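Local coordinates for secreted protein (Streptomyces lividans TK24, PDB 5LXZ), which is a copper metalloradical protein of the AA5 family, related to galactose oxidase, and probably works as a secreted oxidase, at residues T68-C80 against I223-Y236. The protein carries 1 engineered substitution. Numbering follows the deposited sequence. Where two conformers were deposited one is given.
Sequences TIKKVPTPSDLFC and IRDAFEFDPVAEKY
Tyr236 packs its ring against Pro73, Pro75 and Leu78, with Val72 and Thr74 close by, a worked example of how one aromatic side chain bridges two neighbouring propeller blades. With CG anti to its own carbonyl carbon (chi1 -66°), the side chain leans into the other segment, and its CB already brushes the Pro75 ring. Further out, CD2 lies 3.6 Å from Pro75 CD, and the ring edge there faces Pro73 O, in the ring plane and 3.4 Å from CD2. CE2 touches Val72 CG1, while across the ring Leu78 CD1 sits tight against CE1 (3.3 Å) and stays close to CZ and OH. Finally OH hydrogen-bonds to Thr59 OG1, which Thr74 OG1 also reaches. Phe229 CD1 covers one face, 3.7 Å above the ring centre. With an alanine in its place, Pro75, Leu78 and Phe229 would probably face a gap and Thr59 would lose a hydroxyl partner. Alongside, Phe227 takes Pro75 CG against its CE2 and Leu78 CD2 against CE1. Polar bonds close both ends: Ser76 OG donates to Asp225 OD2 (2.6 Å) on the anti side, 21° out of the carboxylate plane, and Lys70 NZ forms a salt bridge with Glu234 OE1 (2.9 Å), whose other oxygen pairs with Lys38. One water links Lys70 NZ to Glu234 O; another joins Pro73 O to Tyr236 N. Strand 69-71 edges the sheet containing 58-62 and 39-44, whose Val42 touches Tyr236, whereas 226-230 and 235-238 form a hairpin in the sheet with 81-85 and 91-102; the contact thus joins two successive blades of a galactose oxidase-like propeller.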
loop_
_atom_site.group_PDB
_atom_site.type_symbol
_atom_site.label_atom_id
_atom_site.label_comp_id
_atom_site.label_asym_id
_atom_site.label_seq_id
_atom_site.Cartn_x
_atom_site.Cartn_y
_atom_site.Cartn_z
ATOM N N THR A 68 -20.659 -10.384 -12.610
ATOM C CA THR A 68 -20.080 -11.690 -12.692
ATOM C C THR A 68 -18.630 -11.718 -12.203
ATOM O O THR A 68 -17.932 -10.694 -12.147
ATOM C CB THR A 68 -20.110 -12.162 -14.132
ATOM O OG1 THR A 68 -19.495 -11.182 -14.964
ATOM C CG2 THR A 68 -21.570 -12.349 -14.595
ATOM N N ILE A 69 -18.184 -12.918 -11.888
ATOM C CA ILE A 69 -16.875 -13.112 -11.297
ATOM C C ILE A 69 -16.275 -14.374 -11.835
ATOM O O ILE A 69 -16.983 -15.350 -12.095
ATOM C CB ILE A 69 -16.946 -13.001 -9.750
ATOM C CG1 ILE A 69 -15.538 -13.036 -9.132
ATOM C CG2 ILE A 69 -17.806 -14.077 -9.128
ATOM C CD1 ILE A 69 -15.445 -12.300 -7.801
ATOM N N LYS A 70 -14.972 -14.383 -12.036
ATOM C CA LYS A 70 -14.263 -15.593 -12.418
ATOM C C LYS A 70 -12.964 -15.736 -11.654
ATOM O O LYS A 70 -12.399 -14.750 -11.175
ATOM C CB LYS A 70 -13.986 -15.652 -13.916
ATOM C CG LYS A 70 -13.077 -14.557 -14.444
ATOM C CD LYS A 70 -12.724 -14.729 -15.916
ATOM C CE LYS A 70 -11.420 -15.481 -16.108
ATOM N NZ LYS A 70 -10.938 -15.292 -17.495
ATOM N N LYS A 71 -12.492 -16.964 -11.559
ATOM C CA LYS A 71 -11.196 -17.267 -11.014
ATOM C C LYS A 71 -10.149 -17.114 -12.088
ATOM O O LYS A 71 -10.399 -17.382 -13.265
ATOM C CB LYS A 71 -11.148 -18.678 -10.441
ATOM C CG LYS A 71 -12.199 -18.948 -9.398
ATOM C CD LYS A 71 -11.835 -20.177 -8.590
ATOM C CE LYS A 71 -12.833 -20.374 -7.484
ATOM N NZ LYS A 71 -12.560 -21.616 -6.733
ATOM N N VAL A 72 -8.967 -16.659 -11.661
ATOM C CA VAL A 72 -7.783 -16.576 -12.499
ATOM C C VAL A 72 -6.661 -17.443 -11.916
ATOM O O VAL A 72 -6.324 -17.334 -10.761
ATOM C CB VAL A 72 -7.279 -15.116 -12.588
ATOM C CG1 VAL A 72 -5.997 -15.051 -13.401
ATOM C CG2 VAL A 72 -8.327 -14.254 -13.246
ATOM N N PRO A 73 -6.044 -18.325 -12.729
ATOM C CA PRO A 73 -4.917 -19.093 -12.220
ATOM C C PRO A 73 -3.796 -18.190 -11.697
ATOM O O PRO A 73 -3.409 -17.231 -12.396
ATOM C CB PRO A 73 -4.420 -19.874 -13.449
ATOM C CG PRO A 73 -5.533 -19.849 -14.412
ATOM C CD PRO A 73 -6.341 -18.619 -14.139
ATOM N N THR A 74 -3.368 -18.464 -10.479
ATOM C CA THR A 74 -2.424 -17.622 -9.757
ATOM C C THR A 74 -1.147 -18.412 -9.549
ATOM O O THR A 74 -1.129 -19.363 -8.762
ATOM C CB THR A 74 -3.047 -17.130 -8.461
ATOM O OG1 THR A 74 -4.281 -16.502 -8.823
ATOM C CG2 THR A 74 -2.136 -16.132 -7.761
ATOM N N PRO A 75 -0.059 -18.014 -10.227
ATOM C CA PRO A 75 1.141 -18.856 -10.281
ATOM C C PRO A 75 2.045 -18.844 -9.051
ATOM O O PRO A 75 2.864 -19.771 -8.861
ATOM C CB PRO A 75 1.879 -18.276 -11.500
ATOM C CG PRO A 75 1.516 -16.827 -11.462
ATOM C CD PRO A 75 0.053 -16.856 -11.132
ATOM N N SER A 76 1.935 -17.811 -8.216
ATOM C CA SER A 76 2.800 -17.633 -7.049
ATOM C C SER A 76 1.970 -16.990 -5.955
ATOM O O SER A 76 0.872 -16.534 -6.221
ATOM C CB SER A 76 3.984 -16.683 -7.361
ATOM O OG SER A 76 4.782 -17.260 -8.350
ATOM N N ASP A 77 2.535 -16.923 -4.763
ATOM C CA ASP A 77 1.834 -16.297 -3.649
ATOM C C ASP A 77 1.954 -14.772 -3.748
ATOM O O ASP A 77 2.832 -14.181 -3.120
ATOM C CB ASP A 77 2.302 -16.776 -2.284
ATOM C CG ASP A 77 1.263 -16.537 -1.229
ATOM O OD1 ASP A 77 0.302 -15.805 -1.546
ATOM O OD2 ASP A 77 1.360 -17.086 -0.106
ATOM N N LEU A 78 1.005 -14.192 -4.470
ATOM C CA LEU A 78 0.996 -12.745 -4.780
ATOM C C LEU A 78 0.430 -11.877 -3.687
ATOM O O LEU A 78 0.328 -10.673 -3.842
ATOM C CB LEU A 78 0.271 -12.497 -6.073
ATOM C CG LEU A 78 0.886 -13.225 -7.242
ATOM C CD1 LEU A 78 0.109 -12.855 -8.491
ATOM C CD2 LEU A 78 2.386 -12.988 -7.379
ATOM N N PHE A 79 0.111 -12.472 -2.562
ATOM C CA PHE A 79 -0.122 -11.752 -1.342
ATOM C C PHE A 79 1.222 -11.060 -1.033
ATOM O O PHE A 79 2.247 -11.647 -1.223
ATOM C CB PHE A 79 -0.547 -12.850 -0.306
ATOM C CG PHE A 79 -0.478 -12.461 1.126
ATOM C CD1 PHE A 79 -0.907 -11.230 1.568
ATOM C CD2 PHE A 79 -0.001 -13.394 2.070
ATOM C CE1 PHE A 79 -0.858 -10.911 2.909
ATOM C CE2 PHE A 79 0.082 -13.073 3.388
ATOM C CZ PHE A 79 -0.362 -11.829 3.821
ATOM N N CYS A 80 1.240 -9.847 -0.549
ATOM C CA CYS A 80 2.567 -9.220 -0.214
ATOM C C CYS A 80 3.327 -8.666 -1.414
ATOM O O CYS A 80 4.515 -8.385 -1.308
ATOM C CB CYS A 80 3.594 -10.152 0.529
ATOM S SG CYS A 80 3.110 -11.107 1.992
ATOM N N ILE A 223 9.749 -13.193 -1.906
ATOM C CA ILE A 223 10.145 -13.852 -3.134
ATOM C C ILE A 223 10.478 -12.814 -4.224
ATOM O O ILE A 223 10.185 -11.630 -4.048
ATOM C CB ILE A 223 9.031 -14.785 -3.620
ATOM C CG1 ILE A 223 7.790 -13.989 -4.056
ATOM C CG2 ILE A 223 8.719 -15.847 -2.548
ATOM C CD1 ILE A 223 6.657 -14.860 -4.576
ATOM N N ARG A 224 11.148 -13.267 -5.281
ATOM C CA ARG A 224 11.623 -12.412 -6.358
ATOM C C ARG A 224 10.660 -12.309 -7.529
ATOM O O ARG A 224 10.886 -11.492 -8.421
ATOM C CB ARG A 224 12.959 -12.909 -6.887
ATOM C CG ARG A 224 14.048 -12.949 -5.847
ATOM C CD ARG A 224 15.395 -13.463 -6.379
ATOM N NE ARG A 224 16.320 -13.377 -5.247
ATOM C CZ ARG A 224 16.413 -14.259 -4.225
ATOM N NH1 ARG A 224 15.683 -15.381 -4.183
ATOM N NH2 ARG A 224 17.253 -14.021 -3.214
ATOM N N ASP A 225 9.638 -13.154 -7.565
ATOM C CA ASP A 225 8.788 -13.323 -8.729
ATOM C C ASP A 225 8.179 -12.032 -9.228
ATOM O O ASP A 225 7.750 -11.196 -8.416
ATOM C CB ASP A 225 7.623 -14.268 -8.435
ATOM C CG ASP A 225 8.056 -15.651 -7.970
ATOM O OD1 ASP A 225 9.124 -15.820 -7.339
ATOM O OD2 ASP A 225 7.262 -16.598 -8.203
ATOM N N ALA A 226 8.068 -11.893 -10.533
ATOM C CA ALA A 226 7.381 -10.783 -11.152
ATOM C C ALA A 226 6.560 -11.194 -12.341
ATOM O O ALA A 226 6.970 -12.089 -13.133
ATOM C CB ALA A 226 8.359 -9.716 -11.552
ATOM N N PHE A 227 5.428 -10.524 -12.530
ATOM C CA PHE A 227 4.530 -10.836 -13.629
ATOM C C PHE A 227 3.957 -9.536 -14.175
ATOM O O PHE A 227 3.918 -8.533 -13.477
ATOM C CB PHE A 227 3.335 -11.664 -13.122
ATOM C CG PHE A 227 3.713 -12.951 -12.471
ATOM C CD1 PHE A 227 4.080 -12.997 -11.138
ATOM C CD2 PHE A 227 3.819 -14.108 -13.240
ATOM C CE1 PHE A 227 4.474 -14.189 -10.545
ATOM C CE2 PHE A 227 4.250 -15.291 -12.644
ATOM C CZ PHE A 227 4.552 -15.331 -11.318
ATOM N N GLU A 228 3.493 -9.562 -15.408
ATOM C CA GLU A 228 2.589 -8.552 -15.891
ATOM C C GLU A 228 1.209 -9.173 -15.978
ATOM O O GLU A 228 1.049 -10.198 -16.620
ATOM C CB GLU A 228 3.023 -7.997 -17.216
ATOM C CG GLU A 228 4.301 -7.171 -17.165
ATOM C CD GLU A 228 4.654 -6.535 -18.503
ATOM O OE1 GLU A 228 3.769 -6.477 -19.407
ATOM O OE2 GLU A 228 5.797 -6.064 -18.678
ATOM N N PHE A 229 0.201 -8.595 -15.339
ATOM C CA PHE A 229 -1.149 -9.095 -15.519
ATOM C C PHE A 229 -1.706 -8.400 -16.750
ATOM O O PHE A 229 -1.779 -7.165 -16.795
ATOM C CB PHE A 229 -2.063 -8.808 -14.326
ATOM C CG PHE A 229 -3.403 -9.434 -14.490
ATOM C CD1 PHE A 229 -3.548 -10.808 -14.215
ATOM C CD2 PHE A 229 -4.494 -8.740 -15.036
ATOM C CE1 PHE A 229 -4.766 -11.440 -14.392
ATOM C CE2 PHE A 229 -5.710 -9.414 -15.228
ATOM C CZ PHE A 229 -5.836 -10.742 -14.893
ATOM N N ASP A 230 -2.106 -9.190 -17.743
ATOM C CA ASP A 230 -2.652 -8.681 -18.986
ATOM C C ASP A 230 -4.181 -8.674 -18.858
ATOM O O ASP A 230 -4.798 -9.746 -18.760
ATOM C CB ASP A 230 -2.161 -9.598 -20.121
ATOM C CG ASP A 230 -2.702 -9.218 -21.476
ATOM O OD1 ASP A 230 -3.771 -8.621 -21.576
ATOM O OD2 ASP A 230 -2.016 -9.579 -22.463
ATOM N N PRO A 231 -4.801 -7.489 -18.822
ATOM C CA PRO A 231 -6.234 -7.410 -18.607
ATOM C C PRO A 231 -7.079 -7.910 -19.781
ATOM O O PRO A 231 -8.220 -8.290 -19.558
ATOM C CB PRO A 231 -6.486 -5.954 -18.342
ATOM C CG PRO A 231 -5.342 -5.233 -18.884
ATOM C CD PRO A 231 -4.173 -6.160 -18.995
ATOM N N VAL A 232 -6.521 -7.972 -20.971
ATOM C CA VAL A 232 -7.292 -8.496 -22.122
ATOM C C VAL A 232 -7.287 -10.019 -22.102
ATOM O O VAL A 232 -8.344 -10.658 -22.124
ATOM C CB VAL A 232 -6.795 -7.902 -23.444
ATOM C CG1 VAL A 232 -7.517 -8.528 -24.649
ATOM C CG2 VAL A 232 -7.004 -6.383 -23.448
ATOM N N ALA A 233 -6.103 -10.596 -21.954
ATOM C CA ALA A 233 -5.973 -12.029 -21.803
ATOM C C ALA A 233 -6.495 -12.561 -20.465
ATOM O O ALA A 233 -6.801 -13.751 -20.333
ATOM C CB ALA A 233 -4.549 -12.425 -22.001
ATOM N N GLU A 234 -6.564 -11.680 -19.462
ATOM C CA GLU A 234 -6.918 -12.039 -18.103
ATOM C C GLU A 234 -6.004 -13.108 -17.540
ATOM O O GLU A 234 -6.453 -14.078 -16.945
ATOM C CB GLU A 234 -8.405 -12.342 -18.010
ATOM C CG GLU A 234 -9.222 -11.108 -18.360
ATOM C CD GLU A 234 -10.727 -11.286 -18.239
ATOM O OE1 GLU A 234 -11.196 -12.444 -18.170
ATOM O OE2 GLU A 234 -11.414 -10.244 -18.202
ATOM N N LYS A 235 -4.697 -12.911 -17.696
ATOM C CA LYS A 235 -3.739 -13.846 -17.157
ATOM C C LYS A 235 -2.460 -13.164 -16.689
ATOM O O LYS A 235 -2.113 -12.059 -17.152
ATOM C CB LYS A 235 -3.445 -14.971 -18.166
ATOM C CG LYS A 235 -2.739 -14.603 -19.418
ATOM C CD LYS A 235 -2.508 -15.890 -20.242
ATOM C CE LYS A 235 -2.684 -15.697 -21.729
ATOM N NZ LYS A 235 -1.624 -14.820 -22.270
ATOM N N TYR A 236 -1.778 -13.806 -15.762
ATOM C CA TYR A 236 -0.470 -13.365 -15.320
ATOM C C TYR A 236 0.578 -13.866 -16.308
ATOM O O TYR A 236 0.593 -15.070 -16.633
ATOM C CB TYR A 236 -0.142 -13.925 -13.950
ATOM C CG TYR A 236 -1.009 -13.406 -12.843
ATOM C CD1 TYR A 236 -0.711 -12.206 -12.201
ATOM C CD2 TYR A 236 -2.072 -14.154 -12.359
ATOM C CE1 TYR A 236 -1.483 -11.765 -11.156
ATOM C CE2 TYR A 236 -2.822 -13.739 -11.280
ATOM C CZ TYR A 236 -2.512 -12.528 -10.683
ATOM O OH TYR A 236 -3.263 -12.049 -9.608
HETATM O O HOH W 1 -8.256 -16.045 -17.020
HETATM O O HOH W 2 -2.875 -16.415 -14.951
#